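Local coordinates for SusD superfamily protein (Bacteroides thetaiotaomicron VPI-5482, PDB 3HDX), which probably binds polysaccharide at the outer membrane of a gut Bacteroides, as a SusD homologue linked to carbohydrate metabolism, at residues A[19-24]-A[79-84]; A[23-28]-A[259-264]; A[302-307]-A[420-425]. One frame throughout, in Å; residues are numbered along the deposited sequence.

Interaction 1. Residues A[19-24]-A[79-84]; sequences MGVYGL and YAVINA
Two antiparallel helices of the alpha-helical SusD fold, 11-30 and 76-91, pack here through apolar side chains, with alanines on the 79-84 side and no hydrogen bond between the segments. Leu24 CD1 drops between successive turns of the partner helix, lying 3.5 Å from Ala84 CB, tighter than usual carbon contact, and 3.6 Å from the carbonyl oxygen Ala80 O. The other branch, CD2, leans on Ala80 CB at 4.3 Å. Leu24 CG stands anti to its carbonyl carbon (chi1 -69°), directed toward the partner helix, and its two methyls reach the alanines, whose short side chains let the backbones come close: the segment axes approach to 8.9 Å at a crossing angle of -163°. Val81 has CG1 anti to its backbone N (chi1 173°), which leaves CG2 to press on the helix backbone opposite, 3.4 Å from Leu24 O. Val21, one turn earlier than Leu24, adds a looser touch, CG2 meeting Ala84 CB at 4.1 Å. In the next shell, Leu117 of helix 104-129 touches Val21. Farther round, Asn83 ND2 bonds to the backbone oxygen of Tyr139, and Tyr22 OH is held between Gln113 OE1 and Phe194 N.

Interaction 2. Residues A[23-28]-A[259-264]; sequences GLTRAA and LGFNFA. With EDO (1,2-ethanediol), chain I.
One face of the Phe263 ring carries Arg26 CD almost over its centre, a CH-pi contact of 3.5 Å to the centroid and 11° off the ring normal. The Arg26 guanidinium lies farther along, its plane turned 52° from the ring; with CZ 5.3 Å from the centroid, any cation-pi attraction is weak at most. Gly23 CA, one turn back on the same helix, sits over the rim of one guanidinium face. Arg26 runs straight from the backbone to CD and bends at chi3, which brings NH1 to Asn262 O for a weak bond of 3.2 Å, bent to 124° at the hydrogen. An alanine in place of Phe263 removes the ring under Arg26 CG and CD, and the guanidinium would probably be less firmly placed. Deeper in, Thr25 CG2 meets the Phe261 ring obliquely, 3.5 Å from CZ, while Thr25 OG1 bonds back to Val21 O. The side chain of Asn262 hydrogen-bonds Ser357 and the backbone oxygen of Gly191. Ethanediol O1, probably from the crystallisation liquor, is held by both Gly260 N and Gly260 O. The end of strand 259-261, paired antiparallel with 358-361, and the loop that follows it are thus laid against helix 11-30 of the largely helical SusD fold.

Interaction 3. Residues A[302-307]-A[420-425]; sequences SIFTNF and RRRELM. With EDO (1,2-ethanediol), chain G.
Arg421 opens the contact from the 420-425 side. Its chain is fully extended, with CG anti to the backbone N (chi1 -174°), and the outstretched guanidinium crosses Ile303 at about a right angle. Ile303 CG1 lies over the centre of one guanidinium face, 3.6 Å from CZ, so the apolar branch covers the flat of the cation while its N-H groups are used around the rim: NH2 forms a salt bridge with Asp45 and NH1 with Glu418. Those two carboxylates hold the group in place and probably offset its charge.

Arg422 takes a different course. CG is anti to the carbonyl carbon (chi1 -67°), and a bend at chi3 (-75°) brings the guanidinium to the backbone of Ile303. Its methylenes run alongside Phe304 in the opposite sense, CD 3.5 Å from Phe304 CD1, and CG also meets Ile303 CG2 at 3.8 Å. NH1 then donates to Ile303 O at 3.1 Å, with the oxygen close to the guanidinium plane and the donor nearly along the C=O axis. Ile303 closes helix 297-303, so the arginine binds a carbonyl at the C-terminal end of that helix, within the alpha-helical SusD fold. NH2 of the same guanidinium makes salt bridges with Glu419 and Glu415, one and two turns back on helix 409-423, two direct carboxylate partners that would steady it and probably favour its charged form.

Glu423 points away from 302-307, and its carboxylate forms salt bridges with Arg394, Arg311 and Arg362. Beyond the helix, the selenomethionine Met425 returns to the contact, bent at chi3 so that CE reaches Ile303 CD1 and Phe304 CE2 tip to tip, both at 4.0 Å. Its selenium stands at the edge of the Phe304 ring, 5.5 Å from the centroid, in a Met-aromatic contact.

In the fold
Interactions 1 and 2 are neighbours, their centres 10 Å apart, and both draw on helix 11-30 with Gly23 and Leu24 in common. That helix meets helix 76-91 in one and strand 259-261 in the other; they touch where Val81 CG1 packs against Thr25 OG1 at 3.3 Å. Residues of helix 104-129, Leu117 among them, border both. Interaction 3 comes later along the chain and lies on the opposite side of the molecule's centre, about 35 Å from interaction 1 and 28 Å from interaction 2, centre to centre, joining helices 297-303 and 409-423. Together the contacts hold parts of the sequence that lie far apart in one compact, largely helical molecule.

Interaction 1. Residues A[19-24]-A[79-84]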
loop_
_atom_site.group_PDB
_atom_site.type_symbol
_atom_site.label_atom_id
_atom_site.label_comp_id
_atom_site.label_asym_id
_atom_site.label_seq_id
_atom_site.Cartn_x
_atom_site.Cartn_y
_atom_site.Cartn_z
HETATM N N MSE A 19 -14.319 -6.921 -12.220
HETATM C CA MSE A 19 -12.890 -6.912 -12.609
HETATM C C MSE A 19 -12.461 -5.486 -13.010
HETATM O O MSE A 19 -11.315 -5.078 -12.744
HETATM C CB MSE A 19 -12.586 -7.965 -13.682
HETATM C CG MSE A 19 -12.897 -9.417 -13.218
HETATM SE SE MSE A 19 -12.193 -9.937 -11.474
HETATM C CE MSE A 19 -13.388 -11.389 -11.083
ATOM N N GLY A 20 -13.390 -4.703 -13.573
ATOM C CA GLY A 20 -13.120 -3.324 -13.898
ATOM C C GLY A 20 -12.843 -2.447 -12.688
ATOM O O GLY A 20 -11.991 -1.567 -12.762
ATOM N N VAL A 21 -13.569 -2.668 -11.575
ATOM C CA VAL A 21 -13.315 -1.890 -10.343
ATOM C C VAL A 21 -11.891 -2.215 -9.816
ATOM O O VAL A 21 -11.141 -1.301 -9.431
ATOM C CB VAL A 21 -14.389 -2.099 -9.266
ATOM C CG1 VAL A 21 -14.098 -1.211 -8.053
ATOM C CG2 VAL A 21 -15.802 -1.789 -9.843
ATOM N N TYR A 22 -11.507 -3.500 -9.844
ATOM C CA TYR A 22 -10.136 -3.894 -9.503
ATOM C C TYR A 22 -9.125 -3.203 -10.406
ATOM O O TYR A 22 -8.103 -2.716 -9.940
ATOM C CB TYR A 22 -9.926 -5.408 -9.574
ATOM C CG TYR A 22 -10.422 -6.187 -8.350
ATOM C CD1 TYR A 22 -9.633 -6.268 -7.196
ATOM C CD2 TYR A 22 -11.640 -6.828 -8.337
ATOM C CE1 TYR A 22 -10.064 -6.949 -6.051
ATOM C CE2 TYR A 22 -12.087 -7.519 -7.217
ATOM C CZ TYR A 22 -11.277 -7.607 -6.078
ATOM O OH TYR A 22 -11.716 -8.298 -4.986
ATOM N N GLY A 23 -9.406 -3.184 -11.706
ATOM C CA GLY A 23 -8.508 -2.563 -12.658
ATOM C C GLY A 23 -8.299 -1.085 -12.432
ATOM O O GLY A 23 -7.173 -0.577 -12.522
ATOM N N LEU A 24 -9.404 -0.395 -12.142
ATOM C CA LEU A 24 -9.358 1.026 -11.845
ATOM C C LEU A 24 -8.566 1.300 -10.574
ATOM O O LEU A 24 -7.866 2.307 -10.508
ATOM C CB LEU A 24 -10.768 1.614 -11.751
ATOM C CG LEU A 24 -11.539 1.682 -13.077
ATOM C CD1 LEU A 24 -13.007 1.982 -12.803
ATOM C CD2 LEU A 24 -10.885 2.729 -13.977
ATOM N N TYR A 79 -11.383 8.940 -7.856
ATOM C CA TYR A 79 -12.835 9.070 -8.055
ATOM C C TYR A 79 -13.336 8.110 -9.142
ATOM O O TYR A 79 -14.482 7.655 -9.071
ATOM C CB TYR A 79 -13.292 10.520 -8.256
ATOM C CG TYR A 79 -13.199 11.248 -6.961
ATOM C CD1 TYR A 79 -14.142 10.985 -5.954
ATOM C CD2 TYR A 79 -12.199 12.166 -6.704
ATOM C CE1 TYR A 79 -14.050 11.587 -4.723
ATOM C CE2 TYR A 79 -12.119 12.770 -5.492
ATOM C CZ TYR A 79 -13.051 12.491 -4.500
ATOM O OH TYR A 79 -12.891 13.086 -3.284
ATOM N N ALA A 80 -12.475 7.722 -10.101
ATOM C CA ALA A 80 -12.890 6.710 -11.079
ATOM C C ALA A 80 -13.223 5.382 -10.382
ATOM O O ALA A 80 -14.182 4.688 -10.753
ATOM C CB ALA A 80 -11.835 6.510 -12.183
ATOM N N VAL A 81 -12.417 5.025 -9.376
ATOM C CA VAL A 81 -12.688 3.803 -8.597
ATOM C C VAL A 81 -14.016 3.947 -7.834
ATOM O O VAL A 81 -14.876 3.062 -7.862
ATOM C CB VAL A 81 -11.584 3.542 -7.572
ATOM C CG1 VAL A 81 -11.958 2.356 -6.641
ATOM C CG2 VAL A 81 -10.224 3.342 -8.256
ATOM N N ILE A 82 -14.114 5.045 -7.094
ATOM C CA ILE A 82 -15.264 5.324 -6.215
ATOM C C ILE A 82 -16.575 5.301 -7.038
ATOM O O ILE A 82 -17.535 4.667 -6.655
ATOM C CB ILE A 82 -15.051 6.682 -5.502
ATOM C CG1 ILE A 82 -13.901 6.545 -4.472
ATOM C CG2 ILE A 82 -16.354 7.220 -4.852
ATOM C CD1 ILE A 82 -13.205 7.882 -4.091
ATOM N N ASN A 83 -16.579 5.961 -8.195
ATOM C CA ASN A 83 -17.773 6.039 -9.026
ATOM C C ASN A 83 -18.131 4.661 -9.631
ATOM O O ASN A 83 -19.308 4.250 -9.648
ATOM C CB ASN A 83 -17.584 7.107 -10.108
ATOM C CG ASN A 83 -18.886 7.628 -10.646
ATOM O OD1 ASN A 83 -19.870 7.700 -9.914
ATOM N ND2 ASN A 83 -18.880 8.054 -11.887
ATOM N N ALA A 84 -17.130 3.934 -10.125
ATOM C CA ALA A 84 -17.381 2.593 -10.686
ATOM C C ALA A 84 -17.957 1.654 -9.609
ATOM O O ALA A 84 -18.881 0.857 -9.873
ATOM C CB ALA A 84 -16.112 2.011 -11.298
#

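Interaction 2. Residues A[23-28]-A[259-264]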
loop_
_atom_site.group_PDB
_atom_site.type_symbol
_atom_site.label_atom_id
_atom_site.label_comp_id
_atom_site.label_asym_id
_atom_site.label_seq_id
_atom_site.Cartn_x
_atom_site.Cartn_y
_atom_site.Cartn_z
ATOM N N GLY A 23 -9.406 -3.184 -11.706
ATOM C CA GLY A 23 -8.508 -2.563 -12.658
ATOM C C GLY A 23 -8.299 -1.085 -12.432
ATOM O O GLY A 23 -7.173 -0.577 -12.522
ATOM N N LEU A 24 -9.404 -0.395 -12.142
ATOM C CA LEU A 24 -9.358 1.026 -11.845
ATOM C C LEU A 24 -8.566 1.300 -10.574
ATOM O O LEU A 24 -7.866 2.307 -10.508
ATOM C CB LEU A 24 -10.768 1.614 -11.751
ATOM C CG LEU A 24 -11.539 1.682 -13.077
ATOM C CD1 LEU A 24 -13.007 1.982 -12.803
ATOM C CD2 LEU A 24 -10.885 2.729 -13.977
ATOM N N THR A 25 -8.706 0.420 -9.572
ATOM C CA THR A 25 -7.985 0.597 -8.289
ATOM C C THR A 25 -6.471 0.428 -8.509
ATOM O O THR A 25 -5.676 1.243 -8.072
ATOM C CB THR A 25 -8.500 -0.316 -7.179
ATOM O OG1 THR A 25 -9.945 -0.248 -7.110
ATOM C CG2 THR A 25 -7.870 0.123 -5.845
ATOM N N ARG A 26 -6.103 -0.575 -9.294
ATOM C CA ARG A 26 -4.691 -0.795 -9.675
ATOM C C ARG A 26 -4.175 0.452 -10.412
ATOM O O ARG A 26 -3.129 0.977 -10.077
ATOM C CB ARG A 26 -4.572 -2.030 -10.543
ATOM C CG ARG A 26 -3.165 -2.337 -10.985
ATOM C CD ARG A 26 -3.128 -3.552 -11.839
ATOM N NE ARG A 26 -3.782 -3.343 -13.152
ATOM C CZ ARG A 26 -4.842 -4.017 -13.650
ATOM N NH1 ARG A 26 -5.436 -5.037 -13.020
ATOM N NH2 ARG A 26 -5.309 -3.682 -14.857
ATOM N N ALA A 27 -4.968 0.954 -11.372
ATOM C CA ALA A 27 -4.583 2.136 -12.139
ATOM C C ALA A 27 -4.383 3.380 -11.274
ATOM O O ALA A 27 -3.454 4.168 -11.523
ATOM C CB ALA A 27 -5.592 2.412 -13.244
ATOM N N ALA A 28 -5.196 3.546 -10.227
ATOM C CA ALA A 28 -5.060 4.710 -9.340
ATOM C C ALA A 28 -3.699 4.742 -8.645
ATOM O O ALA A 28 -3.088 5.780 -8.506
ATOM C CB ALA A 28 -6.191 4.756 -8.270
ATOM N N LEU A 259 -3.163 -7.803 0.822
ATOM C CA LEU A 259 -3.849 -6.847 -0.061
ATOM C C LEU A 259 -2.858 -6.397 -1.119
ATOM O O LEU A 259 -1.769 -5.872 -0.790
ATOM C CB LEU A 259 -4.409 -5.651 0.734
ATOM C CG LEU A 259 -5.469 -4.767 0.050
ATOM C CD1 LEU A 259 -6.128 -3.889 1.127
ATOM C CD2 LEU A 259 -4.957 -3.907 -1.060
ATOM N N GLY A 260 -3.208 -6.604 -2.377
ATOM C CA GLY A 260 -2.361 -6.158 -3.466
ATOM C C GLY A 260 -3.106 -6.122 -4.771
ATOM O O GLY A 260 -4.299 -6.432 -4.798
ATOM N N PHE A 261 -2.408 -5.688 -5.828
ATOM C CA PHE A 261 -2.987 -5.531 -7.175
ATOM C C PHE A 261 -2.008 -6.088 -8.181
ATOM O O PHE A 261 -0.807 -5.777 -8.146
ATOM C CB PHE A 261 -3.298 -4.061 -7.480
ATOM C CG PHE A 261 -4.240 -3.473 -6.494
ATOM C CD1 PHE A 261 -5.612 -3.626 -6.654
ATOM C CD2 PHE A 261 -3.759 -2.856 -5.346
ATOM C CE1 PHE A 261 -6.506 -3.173 -5.650
ATOM C CE2 PHE A 261 -4.649 -2.387 -4.356
ATOM C CZ PHE A 261 -6.022 -2.549 -4.526
ATOM N N ASN A 262 -2.533 -6.941 -9.049
ATOM C CA ASN A 262 -1.711 -7.689 -9.993
ATOM C C ASN A 262 -1.874 -7.203 -11.425
ATOM O O ASN A 262 -2.932 -6.685 -11.801
ATOM C CB ASN A 262 -2.110 -9.168 -9.943
ATOM C CG ASN A 262 -2.186 -9.695 -8.530
ATOM O OD1 ASN A 262 -1.325 -9.386 -7.697
ATOM N ND2 ASN A 262 -3.261 -10.409 -8.224
ATOM N N PHE A 263 -0.876 -7.493 -12.249
ATOM C CA PHE A 263 -0.905 -7.054 -13.660
ATOM C C PHE A 263 -1.016 -8.254 -14.616
ATOM O O PHE A 263 -0.344 -9.273 -14.381
ATOM C CB PHE A 263 0.336 -6.229 -13.901
ATOM C CG PHE A 263 0.335 -4.933 -13.120
ATOM C CD1 PHE A 263 0.646 -4.927 -11.738
ATOM C CD2 PHE A 263 0.011 -3.717 -13.753
ATOM C CE1 PHE A 263 0.639 -3.757 -11.000
ATOM C CE2 PHE A 263 0.005 -2.508 -13.018
ATOM C CZ PHE A 263 0.328 -2.524 -11.653
ATOM N N ALA A 264 -1.874 -8.124 -15.653
ATOM C CA ALA A 264 -2.113 -9.178 -16.693
ATOM C C ALA A 264 -1.681 -8.702 -18.084
ATOM O O ALA A 264 -2.257 -7.751 -18.637
ATOM C CB ALA A 264 -3.603 -9.612 -16.715
HETATM C C1 EDO I . -6.012 -8.874 -3.079
HETATM O O1 EDO I . -5.920 -7.639 -2.457
HETATM C C2 EDO I . -5.241 -9.913 -2.347
HETATM O O2 EDO I . -3.846 -9.721 -2.608
#

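Interaction 3. Residues A[302-307]-A[420-425]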
loop_
_atom_site.group_PDB
_atom_site.type_symbol
_atom_site.label_atom_id
_atom_site.label_comp_id
_atom_site.label_asym_id
_atom_site.label_seq_id
_atom_site.Cartn_x
_atom_site.Cartn_y
_atom_site.Cartn_z
ATOM N N SER A 302 24.154 3.107 6.457
ATOM C CA SER A 302 23.535 3.824 7.577
ATOM C C SER A 302 22.286 3.070 8.061
ATOM O O SER A 302 22.029 2.961 9.257
ATOM C CB SER A 302 23.134 5.255 7.152
ATOM O OG SER A 302 24.269 6.044 6.852
ATOM N N ILE A 303 21.513 2.549 7.109
ATOM C CA ILE A 303 20.222 1.886 7.380
ATOM C C ILE A 303 20.361 0.462 7.863
ATOM O O ILE A 303 19.662 0.064 8.797
ATOM C CB ILE A 303 19.328 1.919 6.112
ATOM C CG1 ILE A 303 18.981 3.394 5.781
ATOM C CG2 ILE A 303 18.042 1.107 6.355
ATOM C CD1 ILE A 303 18.349 3.618 4.425
ATOM N N PHE A 304 21.245 -0.296 7.196
ATOM C CA PHE A 304 21.517 -1.691 7.543
ATOM C C PHE A 304 22.793 -1.666 8.357
ATOM O O PHE A 304 23.872 -1.422 7.811
ATOM C CB PHE A 304 21.660 -2.527 6.279
ATOM C CG PHE A 304 20.405 -2.601 5.473
ATOM C CD1 PHE A 304 19.431 -3.562 5.776
ATOM C CD2 PHE A 304 20.183 -1.737 4.394
ATOM C CE1 PHE A 304 18.283 -3.663 5.050
ATOM C CE2 PHE A 304 18.999 -1.811 3.675
ATOM C CZ PHE A 304 18.052 -2.816 3.983
ATOM N N THR A 305 22.632 -1.936 9.656
ATOM C CA THR A 305 23.699 -1.781 10.638
ATOM C C THR A 305 24.384 -3.080 11.023
ATOM O O THR A 305 25.366 -3.041 11.760
ATOM C CB THR A 305 23.136 -1.137 11.927
ATOM O OG1 THR A 305 22.115 -1.981 12.521
ATOM C CG2 THR A 305 22.475 0.253 11.584
ATOM N N ASN A 306 23.877 -4.197 10.529
ATOM C CA ASN A 306 24.364 -5.521 10.919
ATOM C C ASN A 306 24.609 -6.320 9.659
ATOM O O ASN A 306 23.678 -6.534 8.880
ATOM C CB ASN A 306 23.291 -6.169 11.821
ATOM C CG ASN A 306 23.690 -7.515 12.385
ATOM O OD1 ASN A 306 24.490 -8.234 11.832
ATOM N ND2 ASN A 306 23.022 -7.899 13.471
ATOM N N PHE A 307 25.849 -6.801 9.467
ATOM C CA PHE A 307 26.145 -7.582 8.255
ATOM C C PHE A 307 25.407 -8.909 8.114
ATOM O O PHE A 307 25.360 -9.456 7.012
ATOM C CB PHE A 307 27.646 -7.691 7.948
ATOM C CG PHE A 307 28.471 -8.544 8.902
ATOM C CD1 PHE A 307 28.283 -9.921 9.040
ATOM C CD2 PHE A 307 29.446 -7.930 9.652
ATOM C CE1 PHE A 307 29.098 -10.647 9.885
ATOM C CE2 PHE A 307 30.278 -8.658 10.486
ATOM C CZ PHE A 307 30.075 -10.015 10.624
ATOM N N ARG A 420 10.727 -1.469 9.932
ATOM C CA ARG A 420 9.841 -1.222 8.791
ATOM C C ARG A 420 10.617 -0.633 7.588
ATOM O O ARG A 420 10.350 -0.952 6.425
ATOM C CB ARG A 420 8.718 -0.264 9.197
ATOM C CG ARG A 420 7.744 -0.846 10.178
ATOM C CD ARG A 420 6.559 0.079 10.515
ATOM N NE ARG A 420 5.699 0.349 9.346
ATOM C CZ ARG A 420 4.714 -0.429 8.917
ATOM N NH1 ARG A 420 4.298 -1.507 9.601
ATOM N NH2 ARG A 420 4.071 -0.085 7.817
ATOM N N ARG A 421 11.522 0.293 7.893
ATOM C CA ARG A 421 12.340 0.962 6.872
ATOM C C ARG A 421 13.096 -0.090 6.062
ATOM O O ARG A 421 13.158 0.006 4.856
ATOM C CB ARG A 421 13.304 1.913 7.533
ATOM C CG ARG A 421 14.143 2.811 6.627
ATOM C CD ARG A 421 15.036 3.650 7.510
ATOM N NE ARG A 421 15.705 4.750 6.790
ATOM C CZ ARG A 421 16.560 5.586 7.357
ATOM N NH1 ARG A 421 16.878 5.485 8.643
ATOM N NH2 ARG A 421 17.069 6.593 6.637
ATOM N N ARG A 422 13.681 -1.055 6.764
ATOM C CA ARG A 422 14.370 -2.152 6.124
ATOM C C ARG A 422 13.447 -3.150 5.410
ATOM O O ARG A 422 13.644 -3.481 4.241
ATOM C CB ARG A 422 15.264 -2.881 7.142
ATOM C CG ARG A 422 16.417 -2.051 7.627
ATOM C CD ARG A 422 17.346 -2.825 8.504
ATOM N NE ARG A 422 16.785 -3.033 9.827
ATOM C CZ ARG A 422 16.994 -2.275 10.907
ATOM N NH1 ARG A 422 17.778 -1.211 10.874
ATOM N NH2 ARG A 422 16.412 -2.612 12.046
ATOM N N GLU A 423 12.451 -3.631 6.131
ATOM C CA GLU A 423 11.604 -4.692 5.623
ATOM C C GLU A 423 10.718 -4.308 4.486
ATOM O O GLU A 423 10.601 -5.069 3.532
ATOM C CB GLU A 423 10.753 -5.262 6.784
ATOM C CG GLU A 423 9.886 -6.438 6.414
ATOM C CD GLU A 423 10.673 -7.653 5.882
ATOM O OE1 GLU A 423 11.853 -7.800 6.259
ATOM O OE2 GLU A 423 10.053 -8.480 5.144
ATOM N N LEU A 424 10.156 -3.112 4.556
ATOM C CA LEU A 424 9.167 -2.669 3.590
ATOM C C LEU A 424 9.737 -1.720 2.535
ATOM O O LEU A 424 8.980 -1.082 1.769
ATOM C CB LEU A 424 7.967 -2.040 4.329
ATOM C CG LEU A 424 7.315 -2.906 5.427
ATOM C CD1 LEU A 424 6.291 -2.114 6.268
ATOM C CD2 LEU A 424 6.645 -4.133 4.798
HETATM N N MSE A 425 11.058 -1.650 2.436
HETATM C CA MSE A 425 11.728 -0.768 1.467
HETATM C C MSE A 425 11.222 -1.077 0.044
HETATM O O MSE A 425 11.208 -2.233 -0.379
HETATM C CB MSE A 425 13.243 -0.965 1.584
HETATM C CG MSE A 425 14.074 0.014 0.745
HETATM SE SE MSE A 425 15.954 -0.125 1.144
HETATM C CE MSE A 425 16.074 0.732 2.850
HETATM C C1 EDO G . 21.438 -5.424 16.008
HETATM O O1 EDO G . 20.937 -6.096 14.831
HETATM C C2 EDO G . 22.947 -5.533 16.133
HETATM O O2 EDO G . 23.596 -4.943 14.996
#